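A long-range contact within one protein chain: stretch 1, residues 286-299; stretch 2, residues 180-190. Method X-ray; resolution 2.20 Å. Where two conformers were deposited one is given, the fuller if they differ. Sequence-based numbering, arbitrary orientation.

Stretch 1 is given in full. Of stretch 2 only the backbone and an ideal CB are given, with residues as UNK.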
ATOM      1  N   PRO B 286     -13.240   6.061  -3.901  1.00 51.76           N
ATOM      2  CA  PRO B 286     -12.249   6.777  -4.711  1.00 53.40           C
ATOM      3  C   PRO B 286     -11.321   7.672  -3.890  1.00 53.68           C
ATOM      4  O   PRO B 286     -11.800   8.569  -3.195  1.00 57.64           O
ATOM      5  CB  PRO B 286     -13.122   7.621  -5.635  1.00 53.92           C
ATOM      6  CG  PRO B 286     -14.307   7.958  -4.799  1.00 53.79           C
ATOM      7  CD  PRO B 286     -14.491   6.833  -3.798  1.00 52.82           C
ATOM      8  N   LEU B 287     -10.017   7.429  -3.978  1.00 51.99           N
ATOM      9  CA  LEU B 287      -9.032   8.245  -3.278  1.00 48.87           C
ATOM     10  C   LEU B 287      -8.447   9.279  -4.232  1.00 46.30           C
ATOM     11  O   LEU B 287      -7.714   8.930  -5.159  1.00 49.13           O
ATOM     12  CB  LEU B 287      -7.920   7.370  -2.695  1.00 49.28           C
ATOM     13  CG  LEU B 287      -6.848   8.108  -1.889  1.00 50.38           C
ATOM     14  CD1 LEU B 287      -7.438   8.720  -0.625  1.00 50.76           C
ATOM     15  CD2 LEU B 287      -5.698   7.174  -1.547  1.00 50.75           C
ATOM     16  N   LEU B 288      -8.776  10.546  -3.999  1.00 44.42           N
ATOM     17  CA  LEU B 288      -8.330  11.636  -4.860  1.00 45.13           C
ATOM     18  C   LEU B 288      -7.678  12.758  -4.057  1.00 50.21           C
ATOM     19  O   LEU B 288      -8.078  13.027  -2.923  1.00 50.94           O
ATOM     20  CB  LEU B 288      -9.509  12.197  -5.660  1.00 43.77           C
ATOM     21  CG  LEU B 288     -10.047  11.349  -6.815  1.00 44.09           C
ATOM     22  CD1 LEU B 288     -11.351  11.940  -7.326  1.00 47.43           C
ATOM     23  CD2 LEU B 288      -9.033  11.257  -7.943  1.00 42.88           C
ATOM     24  N   PRO B 289      -6.668  13.421  -4.640  1.00 56.19           N
ATOM     25  CA  PRO B 289      -6.206  14.672  -4.030  1.00 57.07           C
ATOM     26  C   PRO B 289      -7.246  15.775  -4.211  1.00 55.79           C
ATOM     27  O   PRO B 289      -8.249  15.546  -4.888  1.00 57.20           O
ATOM     28  CB  PRO B 289      -4.909  14.983  -4.788  1.00 59.67           C
ATOM     29  CG  PRO B 289      -4.992  14.205  -6.048  1.00 59.89           C
ATOM     30  CD  PRO B 289      -5.807  12.994  -5.755  1.00 58.09           C
ATOM     31  N   GLN B 290      -7.019  16.940  -3.610  1.00 53.90           N
ATOM     32  CA  GLN B 290      -7.975  18.044  -3.687  1.00 53.05           C
ATOM     33  C   GLN B 290      -8.268  18.427  -5.129  1.00 52.95           C
ATOM     34  O   GLN B 290      -9.381  18.841  -5.458  1.00 51.69           O
ATOM     35  CB  GLN B 290      -7.450  19.265  -2.930  1.00 57.57           C
ATOM     36  CG  GLN B 290      -7.343  19.059  -1.435  1.00 61.36           C
ATOM     37  CD  GLN B 290      -6.917  20.313  -0.699  1.00 67.39           C
ATOM     38  OE1 GLN B 290      -7.529  20.696   0.301  1.00 70.58           O
ATOM     39  NE2 GLN B 290      -5.861  20.955  -1.181  1.00 68.22           N
ATOM     40  N   ARG B 291      -7.259  18.292  -5.981  1.00 56.40           N
ATOM     41  CA  ARG B 291      -7.396  18.583  -7.402  1.00 61.61           C
ATOM     42  C   ARG B 291      -6.799  17.437  -8.205  1.00 60.63           C
ATOM     43  O   ARG B 291      -5.792  16.858  -7.805  1.00 59.89           O
ATOM     44  CB  ARG B 291      -6.713  19.907  -7.745  1.00 69.42           C
ATOM     45  CG  ARG B 291      -7.539  21.133  -7.390  1.00 75.41           C
ATOM     46  CD  ARG B 291      -6.714  22.407  -7.465  1.00 84.96           C
ATOM     47  NE  ARG B 291      -6.024  22.684  -6.207  1.00 91.45           N
ATOM     48  CZ  ARG B 291      -6.544  23.372  -5.192  1.00 96.85           C
ATOM     49  NH1 ARG B 291      -7.774  23.866  -5.270  1.00 98.97           N
ATOM     50  NH2 ARG B 291      -5.832  23.567  -4.092  1.00 98.36           N
ATOM     51  N   TRP B 292      -7.419  17.111  -9.335  1.00 58.37           N
ATOM     52  CA  TRP B 292      -7.019  15.940 -10.111  1.00 56.46           C
ATOM     53  C   TRP B 292      -7.236  16.138 -11.610  1.00 56.91           C
ATOM     54  O   TRP B 292      -8.056  16.954 -12.033  1.00 58.38           O
ATOM     55  CB  TRP B 292      -7.785  14.703  -9.627  1.00 56.91           C
ATOM     56  CG  TRP B 292      -9.281  14.846  -9.666  1.00 58.07           C
ATOM     57  CD1 TRP B 292     -10.043  15.711  -8.935  1.00 59.59           C
ATOM     58  CD2 TRP B 292     -10.195  14.088 -10.468  1.00 59.52           C
ATOM     59  NE1 TRP B 292     -11.373  15.544  -9.238  1.00 61.38           N
ATOM     60  CE2 TRP B 292     -11.493  14.554 -10.176  1.00 61.81           C
ATOM     61  CE3 TRP B 292     -10.043  13.063 -11.406  1.00 59.66           C
ATOM     62  CZ2 TRP B 292     -12.629  14.031 -10.789  1.00 62.19           C
ATOM     63  CZ3 TRP B 292     -11.173  12.545 -12.014  1.00 61.46           C
ATOM     64  CH2 TRP B 292     -12.448  13.029 -11.703  1.00 62.13           C
ATOM     65  N   THR B 293      -6.481  15.380 -12.400  1.00 60.03           N
ATOM     66  CA  THR B 293      -6.512  15.468 -13.857  1.00 62.10           C
ATOM     67  C   THR B 293      -6.838  14.103 -14.458  1.00 61.38           C
ATOM     68  O   THR B 293      -6.000  13.204 -14.434  1.00 60.98           O
ATOM     69  CB  THR B 293      -5.165  15.956 -14.419  1.00 67.85           C
ATOM     70  OG1 THR B 293      -4.891  17.272 -13.927  1.00 70.12           O
ATOM     71  CG2 THR B 293      -5.184  15.981 -15.947  1.00 68.25           C
ATOM     72  N   PRO B 294      -8.057  13.938 -14.995  1.00 59.97           N
ATOM     73  CA  PRO B 294      -8.413  12.670 -15.638  1.00 58.20           C
ATOM     74  C   PRO B 294      -8.109  12.665 -17.131  1.00 59.47           C
ATOM     75  O   PRO B 294      -8.141  13.725 -17.756  1.00 61.05           O
ATOM     76  CB  PRO B 294      -9.917  12.580 -15.398  1.00 58.33           C
ATOM     77  CG  PRO B 294     -10.366  14.007 -15.436  1.00 60.09           C
ATOM     78  CD  PRO B 294      -9.224  14.833 -14.880  1.00 59.99           C
ATOM     79  N   PRO B 295      -7.819  11.488 -17.703  1.00 59.46           N
ATOM     80  CA  PRO B 295      -7.744  11.438 -19.165  1.00 61.01           C
ATOM     81  C   PRO B 295      -9.138  11.617 -19.762  1.00 63.84           C
ATOM     82  O   PRO B 295     -10.117  11.342 -19.070  1.00 61.37           O
ATOM     83  CB  PRO B 295      -7.175  10.047 -19.446  1.00 59.91           C
ATOM     84  CG  PRO B 295      -7.559   9.235 -18.260  1.00 58.09           C
ATOM     85  CD  PRO B 295      -7.544  10.178 -17.089  1.00 58.29           C
ATOM     86  N   PRO B 296      -9.226  12.071 -21.021  1.00 68.97           N
ATOM     87  CA  PRO B 296     -10.492  12.483 -21.643  1.00 71.72           C
ATOM     88  C   PRO B 296     -11.631  11.473 -21.499  1.00 70.49           C
ATOM     89  O   PRO B 296     -12.798  11.864 -21.517  1.00 71.39           O
ATOM     90  CB  PRO B 296     -10.116  12.647 -23.119  1.00 75.45           C
ATOM     91  CG  PRO B 296      -8.661  12.926 -23.111  1.00 75.38           C
ATOM     92  CD  PRO B 296      -8.098  12.149 -21.966  1.00 72.04           C
ATOM     93  N   THR B 297     -11.289  10.196 -21.349  1.00 70.36           N
ATOM     94  CA  THR B 297     -12.275   9.124 -21.402  1.00 72.26           C
ATOM     95  C   THR B 297     -12.706   8.594 -20.032  1.00 68.64           C
ATOM     96  O   THR B 297     -13.612   7.763 -19.949  1.00 71.13           O
ATOM     97  CB  THR B 297     -11.735   7.936 -22.226  1.00 75.45           C
ATOM     98  OG1 THR B 297     -12.733   6.910 -22.306  1.00 79.95           O
ATOM     99  CG2 THR B 297     -10.465   7.368 -21.597  1.00 72.23           C
ATOM    100  N   LEU B 298     -12.073   9.063 -18.963  1.00 62.72           N
ATOM    101  CA  LEU B 298     -12.347   8.519 -17.632  1.00 58.88           C
ATOM    102  C   LEU B 298     -13.728   8.925 -17.119  1.00 59.53           C
ATOM    103  O   LEU B 298     -14.542   8.070 -16.769  1.00 57.78           O
ATOM    104  CB  LEU B 298     -11.273   8.963 -16.634  1.00 58.46           C
ATOM    105  CG  LEU B 298     -11.336   8.275 -15.266  1.00 59.04           C
ATOM    106  CD1 LEU B 298     -11.031   6.785 -15.391  1.00 59.55           C
ATOM    107  CD2 LEU B 298     -10.384   8.927 -14.278  1.00 57.80           C
ATOM    108  N   ILE B 299     -13.988  10.229 -17.075  1.00 60.57           N
ATOM    109  CA  ILE B 299     -15.244  10.746 -16.532  1.00 62.57           C
ATOM    110  C   ILE B 299     -16.476  10.240 -17.290  1.00 67.85           C
ATOM    111  O   ILE B 299     -17.440   9.804 -16.661  1.00 70.06           O
ATOM    112  CB  ILE B 299     -15.245  12.293 -16.520  1.00 61.91           C
ATOM    113  CG1 ILE B 299     -14.235  12.793 -15.482  1.00 59.61           C
ATOM    114  CG2 ILE B 299     -16.637  12.843 -16.194  1.00 61.24           C
ATOM    115  CD1 ILE B 299     -14.078  14.302 -15.414  1.00 61.03           C
ATOM    116  N   UNK B 180       3.105   7.887  -6.526  1.00 48.16           N
ATOM    117  CA  UNK B 180       2.545   9.104  -7.089  1.00 48.50           C
ATOM    118  C   UNK B 180       1.134   8.817  -7.582  1.00 49.23           C
ATOM    119  O   UNK B 180       0.870   7.751  -8.137  1.00 48.57           O
ATOM    120  CB  UNK B 180       3.422   9.641  -8.222  1.00 48.50           C
ATOM    121  N   UNK B 181       0.222   9.759  -7.370  1.00 50.00           N
ATOM    122  CA  UNK B 181      -1.164   9.543  -7.765  1.00 48.84           C
ATOM    123  C   UNK B 181      -1.294   9.610  -9.289  1.00 48.35           C
ATOM    124  O   UNK B 181      -0.843  10.575  -9.900  1.00 50.85           O
ATOM    125  CB  UNK B 181      -2.079  10.574  -7.102  1.00 48.84           C
ATOM    126  N   UNK B 182      -1.900   8.581  -9.911  1.00 48.09           N
ATOM    127  CA  UNK B 182      -2.037   8.544 -11.373  1.00 48.23           C
ATOM    128  C   UNK B 182      -2.750   9.763 -11.957  1.00 48.22           C
ATOM    129  O   UNK B 182      -2.557  10.082 -13.130  1.00 48.63           O
ATOM    130  CB  UNK B 182      -2.795   7.279 -11.783  1.00 48.23           C
ATOM    131  N   UNK B 183      -3.570  10.425 -11.145  1.00 49.23           N
ATOM    132  CA  UNK B 183      -4.405  11.527 -11.613  1.00 51.85           C
ATOM    133  C   UNK B 183      -3.976  12.863 -11.012  1.00 51.70           C
ATOM    134  O   UNK B 183      -4.677  13.864 -11.151  1.00 55.14           O
ATOM    135  CB  UNK B 183      -5.872  11.253 -11.276  1.00 51.85           C
ATOM    136  N   UNK B 184      -2.827  12.875 -10.348  1.00 48.70           N
ATOM    137  CA  UNK B 184      -2.318  14.089  -9.734  1.00 47.11           C
ATOM    138  C   UNK B 184      -1.946  15.139 -10.761  1.00 50.47           C
ATOM    139  O   UNK B 184      -1.340  14.825 -11.782  1.00 50.43           O
ATOM    140  CB  UNK B 184      -1.104  13.767  -8.861  1.00 47.11           C
ATOM    141  N   UNK B 185      -2.320  16.388 -10.492  1.00 52.13           N
ATOM    142  CA  UNK B 185      -1.985  17.503 -11.376  1.00 55.98           C
ATOM    143  C   UNK B 185      -0.470  17.599 -11.540  1.00 56.08           C
ATOM    144  O   UNK B 185       0.267  17.594 -10.554  1.00 53.47           O
ATOM    145  CB  UNK B 185      -2.550  18.816 -10.831  1.00 55.98           C
ATOM    146  N   UNK B 186      -0.016  17.662 -12.789  1.00 59.31           N
ATOM    147  CA  UNK B 186       1.412  17.734 -13.110  1.00 60.79           C
ATOM    148  C   UNK B 186       2.223  16.557 -12.566  1.00 55.54           C
ATOM    149  O   UNK B 186       3.453  16.610 -12.533  1.00 56.52           O
ATOM    150  CB  UNK B 186       1.993  19.040 -12.563  1.00 60.79           C
ATOM    151  N   UNK B 187       1.533  15.498 -12.149  0.50 52.68           N
ATOM    152  CA  UNK B 187       2.190  14.352 -11.550  0.50 51.02           C
ATOM    153  C   UNK B 187       2.951  14.738 -10.294  0.50 50.28           C
ATOM    154  O   UNK B 187       3.992  14.157  -9.986  0.50 49.83           O
ATOM    155  CB  UNK B 187       3.138  13.699 -12.558  0.50 51.02           C
ATOM    156  N   UNK B 188       2.425  15.722  -9.568  1.00 52.31           N
ATOM    157  CA  UNK B 188       3.075  16.228  -8.358  1.00 55.54           C
ATOM    158  C   UNK B 188       2.307  15.885  -7.082  1.00 54.60           C
ATOM    159  O   UNK B 188       2.628  16.390  -6.006  1.00 55.70           O
ATOM    160  CB  UNK B 188       3.244  17.745  -8.458  1.00 55.54           C
ATOM    161  N   UNK B 189       1.302  15.022  -7.203  1.00 49.35           N
ATOM    162  CA  UNK B 189       0.575  14.526  -6.040  1.00 47.13           C
ATOM    163  C   UNK B 189       1.152  13.184  -5.603  1.00 47.96           C
ATOM    164  O   UNK B 189       1.185  12.228  -6.382  1.00 48.16           O
ATOM    165  CB  UNK B 189      -0.918  14.395  -6.348  1.00 47.13           C
ATOM    166  N   UNK B 190       1.606  13.124  -4.354  1.00 48.68           N
ATOM    167  CA  UNK B 190       2.255  11.937  -3.807  1.00 49.11           C
ATOM    168  C   UNK B 190       1.462  11.336  -2.654  1.00 48.55           C
ATOM    169  O   UNK B 190       0.921  12.059  -1.817  1.00 49.61           O
ATOM    170  CB  UNK B 190       3.671  12.280  -3.340  1.00 49.11           C
TER

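Position 180 is out of reach of stretch 1, and Trp180 makes no contact.

At position 181 CA-to-CB points toward stretch 1, and the ideal CB stands 4.6 Å from Pro289 CD. Beyond it the carbonyl oxygen of Leu287 offers an acceptor, with the proline ring alongside. A side chain of some length carrying a donor would suit, and a flat one could also use the proline. The residue is His181. Its NE2 donates to Leu287 O at 2.6 Å, nearly straight at 173°, while Pro289 CD sits over one ring face, 3.7 Å from the ring centroid, in a CH-pi contact. Because NE2 carries the proton in this bond, ND1 can accept, and it takes the backbone N of position 183 at 3.1 Å, bracing the turn that begins here.

Position 182 points sideways with no neighbour from stretch 1 near its CB. Its phi of -56° allows proline, and Pro182 fills the second place of a type I turn.

At position 183 the ideal CB lies 4.3 Å from Trp292 CB and 4.6 Å from Leu288 CD2, at the mouth of an apolar pocket; a branched aliphatic or methionine would fit. Leu183 has the largest area covered by the other stretch. Its CD1 meets Leu288 CD2 at 3.9 Å, Trp292 CE3 at 3.9 Å and Leu298 CD2 at 4.0 Å, while CD2 reaches Pro295 CD at 4.0 Å. The backbone contributes too: Thr293 N donates to Leu183 O at 2.7 Å.

Position 184 has its ideal CB directed away from stretch 1, and its phi and psi of -66° and 137° are open to most residues. Gly184 closes the turn, its N donating to His181 O at 3.1 Å.

Position 185 points sideways, its ideal CB 4.2 Å from Thr293 OG1 and 4.8 Å from Arg291 O. A compact side chain, apolar or small polar, would suit. In Val185, CG2 packs 3.7 Å from Thr293 OG1. A water links the backbones, accepting from Val185 N at 2.9 Å and donating to Arg291 O at 2.6 Å.

Positions 186, 187 and 188 are unconstrained by stretch 1. Positive phi at 186 suits asparagine or glycine, and at 187 favours glycine; they are Asn186 and Gly187, followed by His188.

Position 189 points toward Pro289 CG, 4.1 Å from the ideal CB, so a small apolar group suits. Ala189 supplies one methyl. Position 190, Leu190, is out of reach.

Stretch 2 180-190: WHPLGVNGHAL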
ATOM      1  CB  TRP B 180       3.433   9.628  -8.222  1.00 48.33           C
ATOM      2  CG  TRP B 180       4.820   9.974  -7.755  1.00 47.19           C
ATOM      3  CD1 TRP B 180       5.897   9.134  -7.684  1.00 46.78           C
ATOM      4  CD2 TRP B 180       5.276  11.248  -7.278  1.00 46.88           C
ATOM      5  NE1 TRP B 180       6.994   9.807  -7.198  1.00 47.54           N
ATOM      6  CE2 TRP B 180       6.639  11.106  -6.943  1.00 47.89           C
ATOM      7  CE3 TRP B 180       4.666  12.493  -7.107  1.00 47.32           C
ATOM      8  CZ2 TRP B 180       7.398  12.164  -6.446  1.00 50.16           C
ATOM      9  CZ3 TRP B 180       5.423  13.543  -6.612  1.00 49.27           C
ATOM     10  CH2 TRP B 180       6.774  13.371  -6.288  1.00 50.89           C
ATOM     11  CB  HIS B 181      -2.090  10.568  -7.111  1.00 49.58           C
ATOM     12  CG  HIS B 181      -3.521  10.134  -7.066  1.00 47.43           C
ATOM     13  ND1 HIS B 181      -4.282   9.961  -8.202  1.00 49.43           N
ATOM     14  CD2 HIS B 181      -4.324   9.813  -6.025  1.00 47.67           C
ATOM     15  CE1 HIS B 181      -5.495   9.564  -7.863  1.00 48.31           C
ATOM     16  NE2 HIS B 181      -5.548   9.469  -6.547  1.00 47.40           N
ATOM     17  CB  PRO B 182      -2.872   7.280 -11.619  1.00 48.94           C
ATOM     18  CG  PRO B 182      -2.671   6.440 -10.425  1.00 47.81           C
ATOM     19  CD  PRO B 182      -2.452   7.369  -9.278  1.00 46.44           C
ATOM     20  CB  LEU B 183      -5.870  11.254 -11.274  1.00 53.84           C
ATOM     21  CG  LEU B 183      -6.428   9.915 -11.762  1.00 54.43           C
ATOM     22  CD1 LEU B 183      -7.881   9.761 -11.336  1.00 57.97           C
ATOM     23  CD2 LEU B 183      -6.292   9.775 -13.269  1.00 56.57           C
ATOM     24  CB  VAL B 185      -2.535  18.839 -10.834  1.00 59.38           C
ATOM     25  CG1 VAL B 185      -2.213  19.985 -11.786  1.00 62.90           C
ATOM     26  CG2 VAL B 185      -4.039  18.744 -10.609  1.00 62.07           C
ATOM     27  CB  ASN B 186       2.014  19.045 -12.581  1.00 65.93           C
ATOM     28  CG  ASN B 186       1.374  20.275 -13.194  1.00 70.83           C
ATOM     29  OD1 ASN B 186       0.998  20.276 -14.366  1.00 73.31           O
ATOM     30  ND2 ASN B 186       1.244  21.332 -12.398  1.00 72.70           N
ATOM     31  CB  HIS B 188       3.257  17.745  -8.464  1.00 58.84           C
ATOM     32  CG  HIS B 188       4.283  18.160  -9.474  1.00 60.96           C
ATOM     33  ND1 HIS B 188       4.391  19.453  -9.937  1.00 63.11           N
ATOM     34  CD2 HIS B 188       5.252  17.453 -10.102  1.00 61.61           C
ATOM     35  CE1 HIS B 188       5.379  19.525 -10.809  1.00 65.82           C
ATOM     36  NE2 HIS B 188       5.919  18.325 -10.928  1.00 62.80           N
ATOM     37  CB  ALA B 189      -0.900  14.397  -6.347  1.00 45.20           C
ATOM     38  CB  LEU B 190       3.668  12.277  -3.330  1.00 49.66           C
ATOM     39  CG  LEU B 190       4.483  11.127  -2.731  1.00 49.50           C
ATOM     40  CD1 LEU B 190       4.800  10.076  -3.784  1.00 49.14           C
ATOM     41  CD2 LEU B 190       5.760  11.654  -2.098  1.00 51.10           C
TER
HETATM   42  O   HOH W   1      -3.188  16.699  -7.693  1.00 53.87           O
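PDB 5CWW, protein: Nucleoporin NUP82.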